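Local atomic coordinates of chitinase (Paenibacillus sp. FPU-7, PDB entry 5GZT), a protein that probably hydrolyses chitin and chitodextrins at random internal beta-1,4 linkages between N-acetylglucosamine units, using glycosyl hydrolase family 18 domains. Residues B[1-14]-B[21-35]. Sequence-based numbering, arbitrary orientation.
Sequences SVHMNDSVIGVVYV and VRIVAKGSAKVGEVI
Two successive coils of a parallel beta-helix (beta-solenoid) stack here, residues 1-14 on residues 21-35, joined through two ladders: strand 2-5 on 21-27 and strand 12-14 on 34-35. In the first, V2 N gives a nearly straight hydrogen bond of 3.0 Å to R22 O, V24 N returns one to V2 O, and K26 N reaches M4 O at 2.8 Å. The second is held by V12 N to E33 O, I35 N to V12 O and V14 N to I35 O; between the ladders I9 N hydrogen-bonds to K30 O, and the register slips by one residue.

V2, M4, I23, V12 and V34 turn into the coil. M4 runs extended beyond CG, carrying CE to 3.5 Å from I23 CG2, while V14 CG2 meets I23 CD1 from the other ladder. Packing is tight where V12 CG2 lies 3.4 Å from V31 CG1. H3, N5, V24 and K26 occupy the other face of the first ladder. The N5 amide lies across the K26 chain, whose bend at chi3 (77°) brings CE to 3.2 Å from N5 OD1. With the amide gone, as in an alanine at N5, the methylenes of K26 would probably lose this support and the lysine be freer to turn. At the corner, a type II' turn from K26 to A29 places G27 at positive phi; S28 N makes a weak hydrogen bond to D6 OD2. On the second ladder, Y13 CD1 rests 3.5 Å from I35 CG2.

Strand 40-47 continues the stack beyond 21-27, with R22 NH1 in a salt bridge to E43, while R22 NE and NH2 hydrogen-bond to the backbone of another chain; on the side away from strand 40-47, strands 2-5 and 12-14 pair in parallel with that chain, carrying the sheets across the interface.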
loop_
_atom_site.group_PDB
_atom_site.type_symbol
_atom_site.label_atom_id
_atom_site.label_comp_id
_atom_site.label_asym_id
_atom_site.label_seq_id
_atom_site.Cartn_x
_atom_site.Cartn_y
_atom_site.Cartn_z
ATOM N N SER B 1 -72.396 7.844 -31.866
ATOM C CA SER B 1 -71.201 7.387 -31.101
ATOM C C SER B 1 -71.536 6.517 -29.890
ATOM O O SER B 1 -72.587 6.660 -29.266
ATOM C CB SER B 1 -70.330 8.576 -30.663
ATOM O OG SER B 1 -69.812 9.232 -31.812
ATOM N N VAL B 2 -70.591 5.646 -29.548
ATOM C CA VAL B 2 -70.754 4.680 -28.487
ATOM C C VAL B 2 -69.794 4.995 -27.355
ATOM O O VAL B 2 -68.571 5.037 -27.536
ATOM C CB VAL B 2 -70.521 3.251 -29.014
ATOM C CG1 VAL B 2 -70.834 2.239 -27.925
ATOM C CG2 VAL B 2 -71.319 3.008 -30.304
ATOM N N HIS B 3 -70.363 5.222 -26.181
ATOM C CA HIS B 3 -69.611 5.588 -24.997
ATOM C C HIS B 3 -69.631 4.366 -24.087
ATOM O O HIS B 3 -70.655 3.704 -23.951
ATOM C CB HIS B 3 -70.221 6.828 -24.323
ATOM C CG HIS B 3 -70.303 8.012 -25.224
ATOM N ND1 HIS B 3 -69.432 9.081 -25.113
ATOM C CD2 HIS B 3 -71.122 8.284 -26.275
ATOM C CE1 HIS B 3 -69.727 9.967 -26.055
ATOM N NE2 HIS B 3 -70.736 9.504 -26.783
ATOM N N MET B 4 -68.473 4.058 -23.514
ATOM C CA MET B 4 -68.266 2.904 -22.669
ATOM C C MET B 4 -67.725 3.531 -21.397
ATOM O O MET B 4 -66.505 3.740 -21.237
ATOM C CB MET B 4 -67.298 1.891 -23.325
ATOM C CG MET B 4 -67.883 1.186 -24.561
ATOM S SD MET B 4 -66.733 0.071 -25.428
ATOM C CE MET B 4 -67.638 -0.435 -26.898
ATOM N N ASN B 5 -68.678 3.903 -20.536
ATOM C CA ASN B 5 -68.401 4.619 -19.294
ATOM C C ASN B 5 -68.288 3.614 -18.168
ATOM O O ASN B 5 -69.045 2.651 -18.144
ATOM C CB ASN B 5 -69.502 5.638 -19.003
ATOM C CG ASN B 5 -69.409 6.852 -19.894
ATOM O OD1 ASN B 5 -69.519 7.974 -19.423
ATOM N ND2 ASN B 5 -69.187 6.634 -21.180
ATOM N N ASP B 6 -67.317 3.842 -17.275
ATOM C CA ASP B 6 -66.861 2.887 -16.224
ATOM C C ASP B 6 -67.363 1.446 -16.416
ATOM O O ASP B 6 -67.783 0.814 -15.457
ATOM C CB ASP B 6 -67.204 3.406 -14.805
ATOM C CG ASP B 6 -67.154 4.921 -14.704
ATOM O OD1 ASP B 6 -68.026 5.526 -15.362
ATOM O OD2 ASP B 6 -66.277 5.501 -14.000
ATOM N N SER B 7 -67.294 0.944 -17.658
ATOM C CA SER B 7 -67.914 -0.331 -18.070
ATOM C C SER B 7 -66.850 -1.426 -18.130
ATOM O O SER B 7 -65.667 -1.189 -17.839
ATOM C CB SER B 7 -68.564 -0.222 -19.467
ATOM O OG SER B 7 -69.947 0.026 -19.412
ATOM N N VAL B 8 -67.288 -2.630 -18.494
ATOM C CA VAL B 8 -66.398 -3.728 -18.843
ATOM C C VAL B 8 -66.929 -4.307 -20.145
ATOM O O VAL B 8 -68.115 -4.649 -20.268
ATOM C CB VAL B 8 -66.302 -4.779 -17.713
ATOM C CG1 VAL B 8 -65.760 -6.114 -18.226
ATOM C CG2 VAL B 8 -65.439 -4.239 -16.560
ATOM N N ILE B 9 -66.047 -4.331 -21.141
ATOM C CA ILE B 9 -66.300 -5.009 -22.403
ATOM C C ILE B 9 -65.158 -6.003 -22.658
ATOM O O ILE B 9 -64.031 -5.834 -22.140
ATOM C CB ILE B 9 -66.484 -4.001 -23.566
ATOM C CG1 ILE B 9 -67.577 -2.971 -23.210
ATOM C CG2 ILE B 9 -66.819 -4.733 -24.867
ATOM C CD1 ILE B 9 -67.063 -1.763 -22.443
ATOM N N GLY B 10 -65.480 -7.071 -23.391
ATOM C CA GLY B 10 -64.498 -8.070 -23.762
ATOM C C GLY B 10 -64.042 -7.761 -25.165
ATOM O O GLY B 10 -63.821 -6.582 -25.543
ATOM N N VAL B 11 -63.897 -8.825 -25.940
ATOM C CA VAL B 11 -63.549 -8.700 -27.344
ATOM C C VAL B 11 -64.625 -7.839 -28.017
ATOM O O VAL B 11 -65.796 -7.934 -27.664
ATOM C CB VAL B 11 -63.414 -10.092 -28.014
ATOM C CG1 VAL B 11 -63.393 -10.002 -29.554
ATOM C CG2 VAL B 11 -62.181 -10.806 -27.469
ATOM N N VAL B 12 -64.198 -7.000 -28.964
ATOM C CA VAL B 12 -65.056 -6.094 -29.728
ATOM C C VAL B 12 -64.759 -6.302 -31.203
ATOM O O VAL B 12 -63.606 -6.296 -31.585
ATOM C CB VAL B 12 -64.739 -4.604 -29.396
ATOM C CG1 VAL B 12 -65.689 -3.664 -30.144
ATOM C CG2 VAL B 12 -64.728 -4.353 -27.892
ATOM N N TYR B 13 -65.775 -6.469 -32.034
ATOM C CA TYR B 13 -65.596 -6.618 -33.487
ATOM C C TYR B 13 -66.319 -5.466 -34.197
ATOM O O TYR B 13 -67.491 -5.222 -33.945
ATOM C CB TYR B 13 -66.142 -7.975 -33.966
ATOM C CG TYR B 13 -65.980 -8.243 -35.451
ATOM C CD1 TYR B 13 -64.775 -8.749 -35.970
ATOM C CD2 TYR B 13 -67.046 -8.039 -36.340
ATOM C CE1 TYR B 13 -64.625 -9.003 -37.329
ATOM C CE2 TYR B 13 -66.912 -8.299 -37.702
ATOM C CZ TYR B 13 -65.709 -8.780 -38.196
ATOM O OH TYR B 13 -65.578 -9.010 -39.553
ATOM N N VAL B 14 -65.635 -4.780 -35.101
ATOM C CA VAL B 14 -66.182 -3.614 -35.738
ATOM C C VAL B 14 -66.239 -3.921 -37.216
ATOM O O VAL B 14 -65.204 -4.074 -37.843
ATOM C CB VAL B 14 -65.321 -2.351 -35.449
ATOM C CG1 VAL B 14 -65.836 -1.113 -36.208
ATOM C CG2 VAL B 14 -65.240 -2.079 -33.954
ATOM N N VAL B 21 -67.764 4.655 -36.876
ATOM C CA VAL B 21 -68.253 4.768 -35.529
ATOM C C VAL B 21 -67.137 5.293 -34.661
ATOM O O VAL B 21 -66.013 4.754 -34.703
ATOM C CB VAL B 21 -68.613 3.386 -34.901
ATOM C CG1 VAL B 21 -69.028 3.548 -33.437
ATOM C CG2 VAL B 21 -69.711 2.721 -35.693
ATOM N N ARG B 22 -67.445 6.282 -33.822
ATOM C CA ARG B 22 -66.536 6.654 -32.734
ATOM C C ARG B 22 -66.880 5.815 -31.491
ATOM O O ARG B 22 -68.039 5.707 -31.123
ATOM C CB ARG B 22 -66.597 8.161 -32.484
ATOM C CG ARG B 22 -65.636 8.699 -31.449
ATOM C CD ARG B 22 -65.656 10.223 -31.467
ATOM N NE ARG B 22 -66.906 10.709 -30.848
ATOM C CZ ARG B 22 -67.050 11.070 -29.569
ATOM N NH1 ARG B 22 -66.020 11.049 -28.711
ATOM N NH2 ARG B 22 -68.239 11.459 -29.141
ATOM N N ILE B 23 -65.880 5.175 -30.886
ATOM C CA ILE B 23 -66.068 4.388 -29.686
ATOM C C ILE B 23 -65.214 4.995 -28.622
ATOM O O ILE B 23 -64.023 5.136 -28.811
ATOM C CB ILE B 23 -65.698 2.884 -29.872
ATOM C CG1 ILE B 23 -66.542 2.276 -30.988
ATOM C CG2 ILE B 23 -65.891 2.109 -28.562
ATOM C CD1 ILE B 23 -66.231 0.822 -31.330
ATOM N N VAL B 24 -65.823 5.335 -27.486
ATOM C CA VAL B 24 -65.129 6.021 -26.458
ATOM C C VAL B 24 -65.115 5.162 -25.212
ATOM O O VAL B 24 -66.035 4.391 -24.996
ATOM C CB VAL B 24 -65.769 7.402 -26.163
ATOM C CG1 VAL B 24 -64.819 8.233 -25.317
ATOM C CG2 VAL B 24 -66.076 8.127 -27.451
ATOM N N ALA B 25 -64.056 5.302 -24.417
ATOM C CA ALA B 25 -63.901 4.618 -23.174
ATOM C C ALA B 25 -63.615 5.674 -22.102
ATOM O O ALA B 25 -62.567 6.418 -22.193
ATOM C CB ALA B 25 -62.739 3.625 -23.272
ATOM N N LYS B 26 -64.524 5.722 -21.092
ATOM C CA LYS B 26 -64.511 6.751 -20.042
ATOM C C LYS B 26 -64.346 6.216 -18.604
ATOM O O LYS B 26 -64.963 5.238 -18.193
ATOM C CB LYS B 26 -65.764 7.635 -20.157
ATOM C CG LYS B 26 -65.523 9.098 -19.791
ATOM C CD LYS B 26 -66.788 9.815 -19.321
ATOM C CE LYS B 26 -67.150 9.448 -17.878
ATOM N NZ LYS B 26 -68.313 10.224 -17.358
ATOM N N GLY B 27 -63.479 6.869 -17.851
ATOM C CA GLY B 27 -63.270 6.546 -16.458
ATOM C C GLY B 27 -62.658 5.183 -16.192
ATOM O O GLY B 27 -61.543 4.898 -16.637
ATOM N N SER B 28 -63.365 4.360 -15.422
ATOM C CA SER B 28 -62.883 3.022 -15.077
ATOM C C SER B 28 -63.196 1.963 -16.126
ATOM O O SER B 28 -63.152 0.768 -15.817
ATOM C CB SER B 28 -63.421 2.602 -13.709
ATOM O OG SER B 28 -62.568 3.168 -12.746
ATOM N N ALA B 29 -63.461 2.379 -17.369
ATOM C CA ALA B 29 -63.767 1.430 -18.426
ATOM C C ALA B 29 -62.556 0.539 -18.766
ATOM O O ALA B 29 -61.389 0.856 -18.412
ATOM C CB ALA B 29 -64.280 2.140 -19.665
ATOM N N LYS B 30 -62.891 -0.537 -19.483
ATOM C CA LYS B 30 -62.122 -1.776 -19.591
ATOM C C LYS B 30 -62.560 -2.447 -20.903
ATOM O O LYS B 30 -63.742 -2.829 -21.058
ATOM C CB LYS B 30 -62.509 -2.678 -18.398
ATOM C CG LYS B 30 -61.423 -3.089 -17.423
ATOM C CD LYS B 30 -60.576 -4.235 -17.978
ATOM C CE LYS B 30 -59.290 -3.714 -18.585
ATOM N NZ LYS B 30 -58.492 -3.006 -17.538
ATOM N N VAL B 31 -61.659 -2.564 -21.876
ATOM C CA VAL B 31 -62.050 -3.141 -23.170
ATOM C C VAL B 31 -61.071 -4.225 -23.518
ATOM O O VAL B 31 -59.857 -4.108 -23.229
ATOM C CB VAL B 31 -62.150 -2.118 -24.330
ATOM C CG1 VAL B 31 -63.053 -2.660 -25.452
ATOM C CG2 VAL B 31 -62.689 -0.780 -23.838
ATOM N N GLY B 32 -61.620 -5.289 -24.111
ATOM C CA GLY B 32 -60.823 -6.406 -24.586
ATOM C C GLY B 32 -60.169 -6.013 -25.887
ATOM O O GLY B 32 -59.956 -4.814 -26.143
ATOM N N GLU B 33 -59.861 -7.028 -26.700
ATOM C CA GLU B 33 -59.220 -6.840 -27.982
ATOM C C GLU B 33 -60.250 -6.263 -28.946
ATOM O O GLU B 33 -61.306 -6.877 -29.146
ATOM C CB GLU B 33 -58.654 -8.190 -28.538
ATOM C CG GLU B 33 -58.157 -8.163 -30.002
ATOM C CD GLU B 33 -57.533 -9.476 -30.506
ATOM O OE1 GLU B 33 -56.832 -10.100 -29.707
ATOM O OE2 GLU B 33 -57.718 -9.860 -31.691
ATOM N N VAL B 34 -59.902 -5.146 -29.599
ATOM C CA VAL B 34 -60.707 -4.601 -30.702
ATOM C C VAL B 34 -60.257 -5.126 -32.082
ATOM O O VAL B 34 -59.117 -4.882 -32.513
ATOM C CB VAL B 34 -60.627 -3.044 -30.722
ATOM C CG1 VAL B 34 -61.610 -2.468 -31.734
ATOM C CG2 VAL B 34 -60.799 -2.451 -29.325
ATOM N N ILE B 35 -61.144 -5.781 -32.816
ATOM C CA ILE B 35 -60.827 -6.344 -34.107
ATOM C C ILE B 35 -61.542 -5.485 -35.082
ATOM O O ILE B 35 -62.778 -5.405 -35.036
ATOM C CB ILE B 35 -61.368 -7.821 -34.289
ATOM C CG1 ILE B 35 -60.604 -8.817 -33.432
ATOM C CG2 ILE B 35 -61.278 -8.261 -35.738
ATOM C CD1 ILE B 35 -61.092 -8.848 -32.011
#